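Local coordinates for diguanylate cyclase (Xanthomonas campestris pv. campestris, PDB 5H5O), which binds cyclic GMP through its N-terminal cyclic nucleotide-binding domain, the part in this structure, and probably makes cyclic di-GMP from two GTP, at residues Ala8-Phe13 with Ala110-Arg115; Ala15-Met20 with Val102-Ser107. All coordinates share one frame; numbering follows the deposited sequence.

Contact 1. Residues Ala8-Phe13 with Ala110-Arg115; sequences AEELAF and AHFLRR
Glu10 and Arg115 meet in an end-on salt bridge, one carboxylate oxygen to each terminal nitrogen. NH1 of Arg115 gives the straighter bond, 2.6 Å to OE2 of Glu10 at 174°, with OE2 in the guanidinium plane. NH2 of Arg115 donates to OE1 of Glu10 at 2.8 Å, and OE1 accepts through its syn lone pair, the side facing the other oxygen. The carboxylate and guanidinium planes are 26° apart, so the pair is nearly flat. Glu10 stretches straight out beyond CG, while Arg115 bends at chi2 and chi3 to present its end. Helices 8-17 and 106-121 flank the beta-roll of the cyclic nucleotide-binding domain. The axes of the two short segments come no nearer than 11.6 Å, so the long side chains span the gap. Both acceptors of Glu10 have second donors. OE1 also accepts from the backbone N of Thr7. OE2 takes a 2.6 Å bond from a water, which makes a weak 3.3 Å contact with ND1 of His111. NH2 of Arg115 also makes a weak bond to O of Leu5. CB of Phe112 packs 3.4 Å from OE2 of Glu10, and its ring stands nearly perpendicular to the carboxylate. That ring meets Phe65 edge-to-face, and the Phe112 side chain lies near Glu68, a cyclic GMP-binding residue.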
loop_
_atom_site.group_PDB
_atom_site.type_symbol
_atom_site.label_atom_id
_atom_site.label_comp_id
_atom_site.label_asym_id
_atom_site.label_seq_id
_atom_site.Cartn_x
_atom_site.Cartn_y
_atom_site.Cartn_z
ATOM N N ALA A 8 -18.044 -4.305 -7.034
ATOM C CA ALA A 8 -19.098 -5.307 -6.819
ATOM C C ALA A 8 -18.457 -6.695 -6.618
ATOM O O ALA A 8 -18.812 -7.449 -5.708
ATOM C CB ALA A 8 -20.059 -5.324 -7.992
ATOM N N GLU A 9 -17.493 -7.008 -7.473
ATOM C CA GLU A 9 -16.742 -8.249 -7.368
ATOM C C GLU A 9 -16.091 -8.429 -5.986
ATOM O O GLU A 9 -16.220 -9.476 -5.351
ATOM C CB GLU A 9 -15.654 -8.245 -8.438
ATOM C CG GLU A 9 -14.746 -9.429 -8.389
ATOM C CD GLU A 9 -13.686 -9.355 -9.481
ATOM O OE1 GLU A 9 -13.109 -8.257 -9.690
ATOM O OE2 GLU A 9 -13.465 -10.393 -10.134
ATOM N N GLU A 10 -15.381 -7.403 -5.534
ATOM C CA GLU A 10 -14.797 -7.430 -4.194
ATOM C C GLU A 10 -15.843 -7.678 -3.098
ATOM O O GLU A 10 -15.646 -8.515 -2.204
ATOM C CB GLU A 10 -14.030 -6.134 -3.923
ATOM C CG GLU A 10 -12.756 -5.986 -4.750
ATOM C CD GLU A 10 -12.162 -4.583 -4.666
ATOM O OE1 GLU A 10 -12.780 -3.692 -4.040
ATOM O OE2 GLU A 10 -11.065 -4.372 -5.221
ATOM N N LEU A 11 -16.956 -6.951 -3.175
ATOM C CA LEU A 11 -17.988 -7.052 -2.156
ATOM C C LEU A 11 -18.437 -8.493 -2.065
ATOM O O LEU A 11 -18.454 -9.051 -0.979
ATOM C CB LEU A 11 -19.183 -6.147 -2.482
ATOM C CG LEU A 11 -19.620 -5.057 -1.502
ATOM C CD1 LEU A 11 -18.477 -4.609 -0.590
ATOM C CD2 LEU A 11 -20.239 -3.856 -2.270
ATOM N N ALA A 12 -18.764 -9.094 -3.210
ATOM C CA ALA A 12 -19.245 -10.470 -3.237
ATOM C C ALA A 12 -18.186 -11.460 -2.747
ATOM O O ALA A 12 -18.477 -12.327 -1.911
ATOM C CB ALA A 12 -19.722 -10.867 -4.642
ATOM N N PHE A 13 -16.963 -11.339 -3.267
ATOM C CA PHE A 13 -15.913 -12.292 -2.903
ATOM C C PHE A 13 -15.387 -12.143 -1.476
ATOM O O PHE A 13 -15.129 -13.150 -0.813
ATOM C CB PHE A 13 -14.770 -12.318 -3.929
ATOM C CG PHE A 13 -15.084 -13.148 -5.140
ATOM C CD1 PHE A 13 -15.107 -14.536 -5.058
ATOM C CD2 PHE A 13 -15.398 -12.547 -6.350
ATOM C CE1 PHE A 13 -15.416 -15.321 -6.172
ATOM C CE2 PHE A 13 -15.704 -13.319 -7.479
ATOM C CZ PHE A 13 -15.712 -14.715 -7.389
ATOM N N ALA A 110 -4.673 -8.030 -6.091
ATOM C CA ALA A 110 -3.654 -7.058 -6.494
ATOM C C ALA A 110 -4.306 -5.725 -6.803
ATOM O O ALA A 110 -3.805 -4.661 -6.429
ATOM C CB ALA A 110 -2.854 -7.566 -7.707
ATOM N N HIS A 111 -5.438 -5.786 -7.500
ATOM C CA HIS A 111 -6.171 -4.574 -7.833
ATOM C C HIS A 111 -6.651 -3.885 -6.551
ATOM O O HIS A 111 -6.546 -2.649 -6.392
ATOM C CB HIS A 111 -7.332 -4.912 -8.768
ATOM C CG HIS A 111 -7.983 -3.712 -9.378
ATOM N ND1 HIS A 111 -9.195 -3.218 -8.941
ATOM C CD2 HIS A 111 -7.594 -2.907 -10.396
ATOM C CE1 HIS A 111 -9.522 -2.159 -9.659
ATOM N NE2 HIS A 111 -8.567 -1.949 -10.550
ATOM N N PHE A 112 -7.146 -4.688 -5.613
ATOM C CA PHE A 112 -7.555 -4.135 -4.332
ATOM C C PHE A 112 -6.366 -3.522 -3.586
ATOM O O PHE A 112 -6.485 -2.436 -3.019
ATOM C CB PHE A 112 -8.237 -5.190 -3.454
ATOM C CG PHE A 112 -8.339 -4.783 -2.012
ATOM C CD1 PHE A 112 -9.317 -3.874 -1.598
ATOM C CD2 PHE A 112 -7.458 -5.291 -1.068
ATOM C CE1 PHE A 112 -9.411 -3.481 -0.271
ATOM C CE2 PHE A 112 -7.544 -4.901 0.262
ATOM C CZ PHE A 112 -8.521 -3.991 0.663
ATOM N N LEU A 113 -5.229 -4.220 -3.563
ATOM C CA LEU A 113 -4.077 -3.716 -2.809
ATOM C C LEU A 113 -3.558 -2.409 -3.403
ATOM O O LEU A 113 -3.094 -1.500 -2.703
ATOM C CB LEU A 113 -2.957 -4.761 -2.800
ATOM C CG LEU A 113 -3.219 -5.992 -1.937
ATOM C CD1 LEU A 113 -2.119 -7.050 -2.130
ATOM C CD2 LEU A 113 -3.345 -5.606 -0.465
ATOM N N ARG A 114 -3.611 -2.340 -4.719
ATOM C CA ARG A 114 -3.240 -1.145 -5.442
ATOM C C ARG A 114 -4.129 0.033 -5.027
ATOM O O ARG A 114 -3.627 1.114 -4.699
ATOM C CB ARG A 114 -3.384 -1.434 -6.930
ATOM C CG ARG A 114 -2.865 -0.374 -7.830
ATOM C CD ARG A 114 -2.547 -0.992 -9.169
ATOM N NE ARG A 114 -2.250 0.031 -10.155
ATOM C CZ ARG A 114 -2.163 -0.212 -11.456
ATOM N NH1 ARG A 114 -2.350 -1.449 -11.913
ATOM N NH2 ARG A 114 -1.895 0.780 -12.295
ATOM N N ARG A 115 -5.447 -0.181 -5.040
ATOM C CA ARG A 115 -6.372 0.841 -4.587
ATOM C C ARG A 115 -6.144 1.208 -3.120
ATOM O O ARG A 115 -6.295 2.360 -2.752
ATOM C CB ARG A 115 -7.830 0.429 -4.814
ATOM C CG ARG A 115 -8.211 0.268 -6.269
ATOM C CD ARG A 115 -9.686 0.657 -6.505
ATOM N NE ARG A 115 -10.550 0.337 -5.368
ATOM C CZ ARG A 115 -10.895 -0.899 -5.026
ATOM N NH1 ARG A 115 -10.428 -1.930 -5.726
ATOM N NH2 ARG A 115 -11.677 -1.106 -3.970
HETATM O O HOH W 1 -10.140 -5.812 -7.120
#

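Contact 2. Residues Ala15-Met20 with Val102-Ser107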
loop_
_atom_site.group_PDB
_atom_site.type_symbol
_atom_site.label_atom_id
_atom_site.label_comp_id
_atom_site.label_asym_id
_atom_site.label_seq_id
_atom_site.Cartn_x
_atom_site.Cartn_y
_atom_site.Cartn_z
ATOM N N ALA A 15 -17.152 -10.936 0.927
ATOM C CA ALA A 15 -18.267 -11.463 1.718
ATOM C C ALA A 15 -18.177 -12.982 1.850
ATOM O O ALA A 15 -18.271 -13.524 2.950
ATOM C CB ALA A 15 -19.602 -11.058 1.095
ATOM N N ARG A 16 -17.983 -13.675 0.733
ATOM C CA ARG A 16 -17.911 -15.143 0.763
ATOM C C ARG A 16 -16.710 -15.751 1.504
ATOM O O ARG A 16 -16.855 -16.734 2.225
ATOM C CB ARG A 16 -18.019 -15.715 -0.650
ATOM C CG ARG A 16 -19.444 -15.581 -1.213
ATOM C CD ARG A 16 -19.572 -16.189 -2.567
ATOM N NE ARG A 16 -19.236 -17.601 -2.542
ATOM C CZ ARG A 16 -20.062 -18.569 -2.156
ATOM N NH1 ARG A 16 -21.306 -18.289 -1.763
ATOM N NH2 ARG A 16 -19.638 -19.833 -2.170
ATOM N N PHE A 17 -15.530 -15.169 1.330
ATOM C CA PHE A 17 -14.328 -15.669 2.006
ATOM C C PHE A 17 -14.298 -15.263 3.476
ATOM O O PHE A 17 -13.649 -15.904 4.295
ATOM C CB PHE A 17 -13.057 -15.191 1.281
ATOM C CG PHE A 17 -12.733 -15.991 0.058
ATOM C CD1 PHE A 17 -11.691 -16.905 0.068
ATOM C CD2 PHE A 17 -13.501 -15.861 -1.100
ATOM C CE1 PHE A 17 -11.402 -17.672 -1.065
ATOM C CE2 PHE A 17 -13.211 -16.602 -2.231
ATOM C CZ PHE A 17 -12.155 -17.518 -2.212
ATOM N N GLY A 18 -15.012 -14.193 3.807
ATOM C CA GLY A 18 -15.045 -13.709 5.176
ATOM C C GLY A 18 -16.296 -14.156 5.907
ATOM O O GLY A 18 -16.786 -15.268 5.695
ATOM N N ARG A 19 -16.809 -13.290 6.776
ATOM C CA ARG A 19 -18.088 -13.544 7.420
ATOM C C ARG A 19 -18.788 -12.243 7.775
ATOM O O ARG A 19 -18.229 -11.161 7.623
ATOM C CB ARG A 19 -17.906 -14.401 8.663
ATOM C CG ARG A 19 -16.879 -13.862 9.620
ATOM C CD ARG A 19 -17.216 -14.324 10.996
ATOM N NE ARG A 19 -18.620 -14.033 11.274
ATOM C CZ ARG A 19 -19.370 -14.706 12.139
ATOM N NH1 ARG A 19 -18.851 -15.718 12.825
ATOM N NH2 ARG A 19 -20.636 -14.359 12.317
HETATM N N MSE A 20 -20.021 -12.348 8.245
HETATM C CA MSE A 20 -20.816 -11.155 8.533
HETATM C C MSE A 20 -20.823 -10.904 10.023
HETATM O O MSE A 20 -20.719 -11.831 10.830
HETATM C CB MSE A 20 -22.260 -11.310 8.022
HETATM C CG MSE A 20 -22.361 -11.673 6.541
HETATM SE SE MSE A 20 -21.378 -10.434 5.391
HETATM C CE MSE A 20 -22.352 -8.830 5.857
ATOM N N VAL A 102 -6.171 -14.427 -1.729
ATOM C CA VAL A 102 -4.997 -14.215 -2.562
ATOM C C VAL A 102 -4.739 -15.448 -3.416
ATOM O O VAL A 102 -4.497 -15.342 -4.615
ATOM C CB VAL A 102 -3.734 -13.952 -1.709
ATOM C CG1 VAL A 102 -2.544 -13.707 -2.599
ATOM C CG2 VAL A 102 -3.941 -12.771 -0.806
ATOM N N ASP A 103 -4.800 -16.617 -2.785
ATOM C CA ASP A 103 -4.488 -17.871 -3.459
ATOM C C ASP A 103 -5.499 -18.191 -4.547
ATOM O O ASP A 103 -5.142 -18.713 -5.603
ATOM C CB ASP A 103 -4.429 -19.030 -2.457
ATOM C CG ASP A 103 -3.254 -18.923 -1.510
ATOM O OD1 ASP A 103 -2.230 -18.328 -1.909
ATOM O OD2 ASP A 103 -3.354 -19.425 -0.367
ATOM N N HIS A 104 -6.764 -17.885 -4.289
ATOM C CA HIS A 104 -7.812 -18.198 -5.254
ATOM C C HIS A 104 -7.954 -17.128 -6.341
ATOM O O HIS A 104 -8.282 -17.439 -7.492
ATOM C CB HIS A 104 -9.150 -18.442 -4.545
ATOM C CG HIS A 104 -10.303 -18.628 -5.483
ATOM N ND1 HIS A 104 -11.063 -17.576 -5.944
ATOM C CD2 HIS A 104 -10.823 -19.743 -6.050
ATOM C CE1 HIS A 104 -12.004 -18.033 -6.752
ATOM N NE2 HIS A 104 -11.881 -19.345 -6.833
ATOM N N ASP A 105 -7.709 -15.871 -5.983
ATOM C CA ASP A 105 -7.868 -14.799 -6.957
ATOM C C ASP A 105 -6.841 -13.682 -6.784
ATOM O O ASP A 105 -7.187 -12.561 -6.375
ATOM C CB ASP A 105 -9.285 -14.232 -6.920
ATOM C CG ASP A 105 -9.648 -13.505 -8.199
ATOM O OD1 ASP A 105 -8.733 -13.139 -8.965
ATOM O OD2 ASP A 105 -10.846 -13.292 -8.437
ATOM N N PRO A 106 -5.579 -13.980 -7.129
ATOM C CA PRO A 106 -4.508 -13.016 -6.910
ATOM C C PRO A 106 -4.739 -11.732 -7.669
ATOM O O PRO A 106 -4.363 -10.671 -7.163
ATOM C CB PRO A 106 -3.261 -13.736 -7.441
ATOM C CG PRO A 106 -3.782 -14.804 -8.359
ATOM C CD PRO A 106 -5.102 -15.211 -7.795
ATOM N N SER A 107 -5.347 -11.820 -8.848
ATOM C CA SER A 107 -5.549 -10.635 -9.672
ATOM C C SER A 107 -6.519 -9.658 -8.994
ATOM O O SER A 107 -6.289 -8.443 -8.980
ATOM C CB SER A 107 -6.039 -11.026 -11.072
ATOM O OG SER A 107 -6.174 -9.884 -11.909
#
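Phe17 and His104 make an aromatic contact near the surface. CZ of Phe17 lies 3.9 Å from ND1 of His104 and 3.9 Å from CB of His104. The touch therefore takes in the root of the histidine side chain as well as its ring. The ring centroids are 5.6 Å apart and the planes are inclined at 45°. The two side chains cross at about a right angle. His104 has CG anti to the backbone N (chi1 174°), which carries the imidazole towards Phe17. No hydrogen bond joins the two segments, and they bury only 80 Å² between them. Phe17 also packs on Arg100 and Leu101 of helix 95-104.

In the cyclic nucleotide-binding fold, this contact joins the end of the N-terminal helix 8-17 to the end of helix 95-104, away from the cyclic GMP site. Gly18 leaves helical geometry, and the chain then enters strand 19-23. On the other side, Asp105 breaks the helical path and is the N-cap of helix 106-121, with OD1 hydrogen-bonded to N of Met108.

Within 15-20 the side chain of Arg19 bonds to its neighbour. NE and NH2 of Arg19 both donate to O of Met20, a selenomethionine, at 3.1 and 2.9 Å. This side-on grip holds the guanidinium nearly in plane with that oxygen. Arg19 also shares backbone hydrogen bonds with Glu92, which fasten strand 19-23 to strand 88-93.

Contacts 1 and 2 lie on the same side of the chain's centre, their centres about 9 Å apart. Both draw on helix 8-17 and helix 106-121. Contact 1 uses the start of the first helix, and contact 2 uses its end and the beginning of strand 19-23. In chain order the segments run 8-13, 15-20, 102-107 and 110-115, so contact 2 lies within the span bridged by contact 1. Glu9 and Asp105 bring like charges close between them. Together the contacts join the N-terminal helix to the C-terminal helices, which the beta-roll separates only along the chain. Both also have residues that pack on the second subunit.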